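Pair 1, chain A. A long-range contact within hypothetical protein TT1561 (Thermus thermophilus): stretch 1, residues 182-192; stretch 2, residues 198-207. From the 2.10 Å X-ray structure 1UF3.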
# COMPACT_ATOMS: atom_id res chain seq x y z
N LEU A 182 2.14 30.02 -2.64
CA LEU A 182 1.90 29.38 -1.37
C LEU A 182 3.21 29.14 -0.63
O LEU A 182 3.29 29.33 0.58
CB LEU A 182 1.21 28.06 -1.60
CG LEU A 182 0.99 27.26 -0.34
CD1 LEU A 182 -0.11 27.94 0.45
CD2 LEU A 182 0.57 25.82 -0.70
N LEU A 183 4.22 28.66 -1.36
CA LEU A 183 5.53 28.39 -0.78
C LEU A 183 6.60 28.93 -1.72
O LEU A 183 6.45 28.91 -2.94
CB LEU A 183 5.75 26.88 -0.56
CG LEU A 183 7.20 26.38 -0.45
CD1 LEU A 183 7.84 26.88 0.88
CD2 LEU A 183 7.22 24.87 -0.51
N VAL A 184 7.66 29.47 -1.13
CA VAL A 184 8.79 30.00 -1.88
C VAL A 184 10.02 29.41 -1.19
O VAL A 184 10.20 29.57 0.03
CB VAL A 184 8.88 31.55 -1.80
CG1 VAL A 184 10.10 32.06 -2.62
CG2 VAL A 184 7.61 32.17 -2.34
N LEU A 185 10.83 28.68 -1.95
CA LEU A 185 12.05 28.10 -1.39
C LEU A 185 13.24 28.90 -1.94
O LEU A 185 13.32 29.17 -3.14
CB LEU A 185 12.17 26.62 -1.78
CG LEU A 185 11.41 25.61 -0.92
CD1 LEU A 185 11.41 24.24 -1.59
CD2 LEU A 185 12.08 25.50 0.45
N VAL A 186 14.18 29.29 -1.07
CA VAL A 186 15.35 30.04 -1.56
C VAL A 186 16.64 29.47 -0.98
O VAL A 186 16.64 28.77 0.03
CB VAL A 186 15.26 31.57 -1.22
CG1 VAL A 186 14.08 32.21 -1.93
CG2 VAL A 186 15.16 31.76 0.30
N ALA A 187 17.75 29.75 -1.64
CA ALA A 187 19.04 29.27 -1.17
C ALA A 187 19.48 30.04 0.09
O ALA A 187 19.17 31.21 0.25
CB ALA A 187 20.10 29.45 -2.27
N GLY A 188 20.21 29.37 0.96
CA GLY A 188 20.69 30.06 2.15
C GLY A 188 21.16 29.12 3.23
O GLY A 188 20.77 27.95 3.26
N LYS A 189 22.01 29.64 4.12
CA LYS A 189 22.55 28.86 5.23
C LYS A 189 21.71 29.17 6.47
O LYS A 189 21.29 30.31 6.67
CB LYS A 189 24.02 29.21 5.48
CG LYS A 189 24.95 28.76 4.35
CD LYS A 189 26.41 29.15 4.60
CE LYS A 189 26.62 30.65 4.47
NZ LYS A 189 27.99 31.04 4.88
N GLY A 190 21.45 28.14 7.28
CA GLY A 190 20.64 28.30 8.47
C GLY A 190 19.17 28.13 8.12
O GLY A 190 18.56 29.04 7.54
N GLN A 191 18.59 26.99 8.48
CA GLN A 191 17.19 26.76 8.16
C GLN A 191 16.33 27.79 8.90
O GLN A 191 16.54 28.03 10.08
CB GLN A 191 16.73 25.35 8.56
CG GLN A 191 17.60 24.22 8.03
CD GLN A 191 18.73 23.87 8.99
OE1 GLN A 191 19.41 24.75 9.52
NE2 GLN A 191 18.93 22.59 9.23
N LYS A 192 15.39 28.39 8.19
CA LYS A 192 14.50 29.36 8.80
C LYS A 192 13.40 29.71 7.83
O LYS A 192 13.49 29.42 6.63
CB LYS A 192 15.24 30.63 9.20
CG LYS A 192 15.39 31.65 8.11
CD LYS A 192 16.77 31.66 7.53
CE LYS A 192 17.79 32.12 8.55
NZ LYS A 192 19.15 32.06 7.96
N ALA A 198 0.88 36.56 2.14
CA ALA A 198 0.28 35.25 2.31
C ALA A 198 1.23 34.12 1.88
O ALA A 198 0.85 32.95 1.92
CB ALA A 198 -1.02 35.17 1.52
N SER A 199 2.46 34.48 1.50
CA SER A 199 3.45 33.49 1.04
C SER A 199 4.41 33.01 2.12
O SER A 199 4.97 33.82 2.85
CB SER A 199 4.31 34.06 -0.10
OG SER A 199 3.55 34.65 -1.14
N TRP A 200 4.60 31.70 2.21
CA TRP A 200 5.51 31.10 3.17
C TRP A 200 6.89 31.01 2.49
O TRP A 200 7.06 30.29 1.51
CB TRP A 200 5.02 29.70 3.55
CG TRP A 200 5.84 28.98 4.60
CD1 TRP A 200 6.46 29.53 5.69
CD2 TRP A 200 6.02 27.55 4.73
NE1 TRP A 200 7.01 28.55 6.47
CE2 TRP A 200 6.76 27.33 5.91
CE3 TRP A 200 5.63 26.45 3.95
CZ2 TRP A 200 7.10 26.06 6.35
CZ3 TRP A 200 5.98 25.16 4.40
CH2 TRP A 200 6.70 24.98 5.58
N VAL A 201 7.85 31.77 3.00
CA VAL A 201 9.20 31.76 2.42
C VAL A 201 10.11 30.95 3.32
O VAL A 201 10.28 31.25 4.51
CB VAL A 201 9.76 33.17 2.26
CG1 VAL A 201 11.17 33.10 1.65
CG2 VAL A 201 8.84 33.98 1.40
N VAL A 202 10.70 29.92 2.73
CA VAL A 202 11.57 29.01 3.44
C VAL A 202 13.00 28.95 2.91
O VAL A 202 13.24 28.91 1.70
CB VAL A 202 11.01 27.55 3.38
CG1 VAL A 202 11.99 26.57 4.05
CG2 VAL A 202 9.60 27.49 4.05
N VAL A 203 13.94 28.99 3.86
CA VAL A 203 15.36 28.86 3.58
C VAL A 203 15.53 27.46 4.15
O VAL A 203 15.57 27.27 5.37
CB VAL A 203 16.19 29.92 4.37
CG1 VAL A 203 17.66 29.61 4.30
CG2 VAL A 203 15.92 31.31 3.79
N PRO A 204 15.58 26.45 3.28
CA PRO A 204 15.71 25.07 3.73
C PRO A 204 17.04 24.67 4.33
O PRO A 204 17.13 23.66 5.01
CB PRO A 204 15.36 24.28 2.49
CG PRO A 204 15.91 25.12 1.40
CD PRO A 204 15.45 26.51 1.81
N GLY A 205 18.08 25.46 4.07
CA GLY A 205 19.38 25.11 4.59
C GLY A 205 20.41 24.96 3.47
O GLY A 205 20.06 24.94 2.28
N ASP A 206 21.67 24.84 3.86
CA ASP A 206 22.76 24.70 2.91
C ASP A 206 23.34 23.28 3.06
O ASP A 206 23.91 22.96 4.11
CB ASP A 206 23.83 25.77 3.23
CG ASP A 206 24.89 25.85 2.18
OD1 ASP A 206 25.38 24.78 1.79
OD2 ASP A 206 25.22 26.96 1.74
N LEU A 207 23.17 22.44 2.04
CA LEU A 207 23.66 21.05 2.11
C LEU A 207 25.19 20.98 2.20
O LEU A 207 25.74 20.00 2.71
CB LEU A 207 23.18 20.22 0.91
CG LEU A 207 22.56 18.84 1.15
CD1 LEU A 207 22.97 17.90 0.03
CD2 LEU A 207 22.96 18.27 2.46
O HOH W 1 1.41 30.42 2.01

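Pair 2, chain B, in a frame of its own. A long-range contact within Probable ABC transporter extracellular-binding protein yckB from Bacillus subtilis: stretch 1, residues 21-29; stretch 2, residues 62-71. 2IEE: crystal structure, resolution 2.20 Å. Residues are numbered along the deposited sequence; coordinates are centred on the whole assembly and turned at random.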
# COMPACT_ATOMS: atom_id res chain seq x y z
N GLY B 21 22.48 -5.26 -16.95
CA GLY B 21 22.84 -4.72 -15.65
C GLY B 21 21.78 -3.79 -15.10
O GLY B 21 22.01 -3.09 -14.11
N LYS B 22 20.61 -3.77 -15.73
CA LYS B 22 19.52 -2.92 -15.29
C LYS B 22 18.17 -3.60 -15.42
O LYS B 22 17.91 -4.32 -16.39
CB LYS B 22 19.50 -1.60 -16.08
CG LYS B 22 20.71 -0.71 -15.84
CD LYS B 22 20.69 0.56 -16.70
CE LYS B 22 19.60 1.53 -16.26
NZ LYS B 22 19.71 2.84 -16.95
N ILE B 23 17.30 -3.37 -14.44
CA ILE B 23 15.96 -3.93 -14.45
C ILE B 23 14.99 -2.77 -14.58
O ILE B 23 15.09 -1.78 -13.85
CB ILE B 23 15.66 -4.72 -13.16
CG1 ILE B 23 14.24 -5.27 -13.20
CG2 ILE B 23 15.84 -3.81 -11.94
CD1 ILE B 23 13.92 -6.21 -12.06
N VAL B 24 14.05 -2.87 -15.52
CA VAL B 24 13.07 -1.83 -15.75
C VAL B 24 11.84 -2.12 -14.89
O VAL B 24 11.25 -3.20 -14.99
CB VAL B 24 12.66 -1.78 -17.23
CG1 VAL B 24 11.75 -0.60 -17.49
CG2 VAL B 24 13.89 -1.68 -18.11
N VAL B 25 11.46 -1.17 -14.05
CA VAL B 25 10.32 -1.39 -13.16
C VAL B 25 9.29 -0.27 -13.23
O VAL B 25 9.63 0.91 -13.11
CB VAL B 25 10.78 -1.55 -11.69
CG1 VAL B 25 9.60 -1.97 -10.81
CG2 VAL B 25 11.90 -2.57 -11.60
N ALA B 26 8.03 -0.65 -13.41
CA ALA B 26 6.96 0.32 -13.47
C ALA B 26 6.42 0.59 -12.07
O ALA B 26 6.34 -0.31 -11.24
CB ALA B 26 5.83 -0.20 -14.37
N THR B 27 6.07 1.85 -11.83
CA THR B 27 5.52 2.28 -10.56
C THR B 27 4.82 3.60 -10.85
O THR B 27 5.10 4.26 -11.85
CB THR B 27 6.63 2.48 -9.50
OG1 THR B 27 6.02 2.69 -8.22
CG2 THR B 27 7.49 3.68 -9.85
N SER B 28 3.90 4.00 -9.97
CA SER B 28 3.14 5.22 -10.19
C SER B 28 3.78 6.49 -9.64
O SER B 28 3.78 7.52 -10.31
CB SER B 28 1.74 5.07 -9.61
OG SER B 28 1.77 4.93 -8.20
N GLY B 29 4.30 6.43 -8.43
CA GLY B 29 4.89 7.61 -7.84
C GLY B 29 3.80 8.50 -7.26
O GLY B 29 4.04 9.67 -6.95
N GLY B 62 23.42 -6.95 -8.09
CA GLY B 62 24.33 -6.24 -8.98
C GLY B 62 23.63 -5.50 -10.10
O GLY B 62 24.19 -5.32 -11.18
N LEU B 63 22.40 -5.07 -9.86
CA LEU B 63 21.64 -4.37 -10.90
C LEU B 63 21.24 -2.95 -10.52
O LEU B 63 21.10 -2.60 -9.35
CB LEU B 63 20.37 -5.14 -11.24
CG LEU B 63 20.44 -6.62 -11.61
CD1 LEU B 63 19.02 -7.16 -11.72
CD2 LEU B 63 21.21 -6.80 -12.91
N LYS B 64 21.04 -2.14 -11.55
CA LYS B 64 20.60 -0.76 -11.41
C LYS B 64 19.12 -0.84 -11.74
O LYS B 64 18.69 -1.76 -12.45
CB LYS B 64 21.33 0.12 -12.42
CG LYS B 64 20.87 1.57 -12.50
CD LYS B 64 21.70 2.33 -13.52
CE LYS B 64 21.26 3.78 -13.66
NZ LYS B 64 22.13 4.53 -14.62
N VAL B 65 18.33 0.10 -11.24
CA VAL B 65 16.91 0.07 -11.52
C VAL B 65 16.47 1.24 -12.37
O VAL B 65 16.88 2.38 -12.15
CB VAL B 65 16.08 0.09 -10.22
CG1 VAL B 65 14.60 -0.07 -10.55
CG2 VAL B 65 16.55 -0.99 -9.28
N GLU B 66 15.64 0.95 -13.36
CA GLU B 66 15.12 1.98 -14.24
C GLU B 66 13.62 2.04 -13.96
O GLU B 66 12.86 1.20 -14.44
CB GLU B 66 15.37 1.63 -15.70
CG GLU B 66 15.28 2.82 -16.63
CD GLU B 66 15.49 2.43 -18.08
OE1 GLU B 66 16.45 1.66 -18.35
OE2 GLU B 66 14.71 2.88 -18.95
N PHE B 67 13.21 3.02 -13.16
CA PHE B 67 11.81 3.17 -12.82
C PHE B 67 11.03 3.93 -13.88
O PHE B 67 11.34 5.07 -14.21
CB PHE B 67 11.67 3.88 -11.47
CG PHE B 67 11.98 3.01 -10.29
CD1 PHE B 67 11.12 1.98 -9.93
CD2 PHE B 67 13.13 3.22 -9.53
CE1 PHE B 67 11.40 1.16 -8.83
CE2 PHE B 67 13.42 2.40 -8.43
CZ PHE B 67 12.55 1.38 -8.08
N LYS B 68 10.01 3.27 -14.43
CA LYS B 68 9.16 3.88 -15.43
C LYS B 68 7.85 4.25 -14.75
O LYS B 68 7.09 3.38 -14.33
CB LYS B 68 8.89 2.90 -16.58
CG LYS B 68 10.10 2.60 -17.45
CD LYS B 68 10.64 3.86 -18.12
CE LYS B 68 11.82 3.53 -19.02
NZ LYS B 68 12.43 4.76 -19.60
N GLU B 69 7.60 5.55 -14.64
CA GLU B 69 6.40 6.04 -14.00
C GLU B 69 5.23 6.05 -14.96
O GLU B 69 5.33 6.57 -16.07
CB GLU B 69 6.65 7.45 -13.47
CG GLU B 69 7.72 7.49 -12.40
CD GLU B 69 8.03 8.89 -11.93
OE1 GLU B 69 7.07 9.67 -11.75
OE2 GLU B 69 9.22 9.22 -11.74
N MSE B 70 4.12 5.46 -14.53
CA MSE B 70 2.91 5.37 -15.34
C MSE B 70 1.70 5.05 -14.46
O MSE B 70 1.86 4.63 -13.31
CB MSE B 70 3.06 4.28 -16.40
CG MSE B 70 3.31 2.89 -15.82
SE MSE B 70 3.48 1.49 -17.14
CE MSE B 70 5.33 1.78 -17.64
N GLY B 71 0.50 5.25 -14.99
CA GLY B 71 -0.70 4.96 -14.23
C GLY B 71 -0.82 3.47 -13.97
O GLY B 71 -0.19 2.66 -14.65

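Where do the two contacts differ most? They part where Pro204(A) of pair 1 matches Lys68(B) of pair 2. Proline has no amide hydrogen, so Val186(A) O gets no hydrogen bond there and instead lies 3.1 Å from Pro204(A) CD. In pair 2 the matched carbonyl is used: Lys68(B) N donates to Val25(B) O at 2.7 Å, and the ladder runs on through Thr27(B) N to Lys68(B) O at 3.1 Å and Met70(B) N to Thr27(B) O at 3.1 Å. Pair 1 instead turns its first stretch back alongside the second. Lys192(A) and Val203(A) form an antiparallel hydrogen-bonded pair, with Lys192(A) N to Val203(A) O at 3.0 Å and Val203(A) N to Lys192(A) O at 2.8 Å.

What geometry do they share before that point? Each joins two parallel strands, inclined at 21° in pair 1 and 29° in pair 2, and the 14 central residues superpose with an RMSD of 1.0 Å. Leu183(A), Val184(A) and Leu185(A) fall on Lys22(B), Ile23(B) and Val24(B), while Trp200(A), Val201(A) and Val202(A) fall on Lys64(B), Val65(B) and Glu66(B). The bonding follows the same zigzag. Val184(A) N reaches Trp200(A) O and Val202(A) N reaches Val184(A) O, both at 2.8 Å; in pair 2, Ile23(B) N reaches Lys64(B) O at 2.9 Å and Glu66(B) N reaches Ile23(B) O at 2.8 Å. One residue of the first strand thus uses both its amide and its carbonyl to hold the second.

How does the face bearing Leu183(A), Leu185(A), Trp200(A) and Val202(A) compare with its match? In pair 1 these four side chains are buried and apolar. Leu183(A) CD1 lies 3.8 Å from Trp200(A) CE3 and 3.7 Å from Val202(A) CG2, while Leu185(A) CD2 is 3.7 Å from Val202(A) CB. In pair 2 Lys22(B), Lys64(B) and Glu66(B) occupy three of these positions, with Val24(B) at the fourth. The lysine chains still pack through carbon, Lys22(B) CE to Lys64(B) CD at 3.5 Å, even though the like-charged Lys22(B) NZ and Lys64(B) NZ are 3.8 Å apart. Glu66(B) supplies opposite charge: Lys22(B) NZ makes a long salt bridge to Glu66(B) OE1 at 3.7 Å, and Lys68(B) NZ a shorter one to Glu66(B) OE2 at 3.0 Å.

Is the other face more alike? Val184(A) matches Ile23(B), and Val201(A) matches Val65(B), so both pairs keep branched aliphatic contacts: Val184(A) CB to Val201(A) CG2 at 4.0 Å, Ile23(B) CG2 to Val65(B) CG2 at 3.9 Å. At the next matched pair, Val186(A) CG2 meets Val203(A) CG2 at 3.6 Å, whereas Val25(B) CB meets the larger Phe67(B) at CD1, 4.0 Å away. Beyond it, Gly188(A) matches Thr27(B), whose CG2 is 4.0 Å from Phe67(B) CD1; a CB on the glycine would clash with Val203(A) CG1.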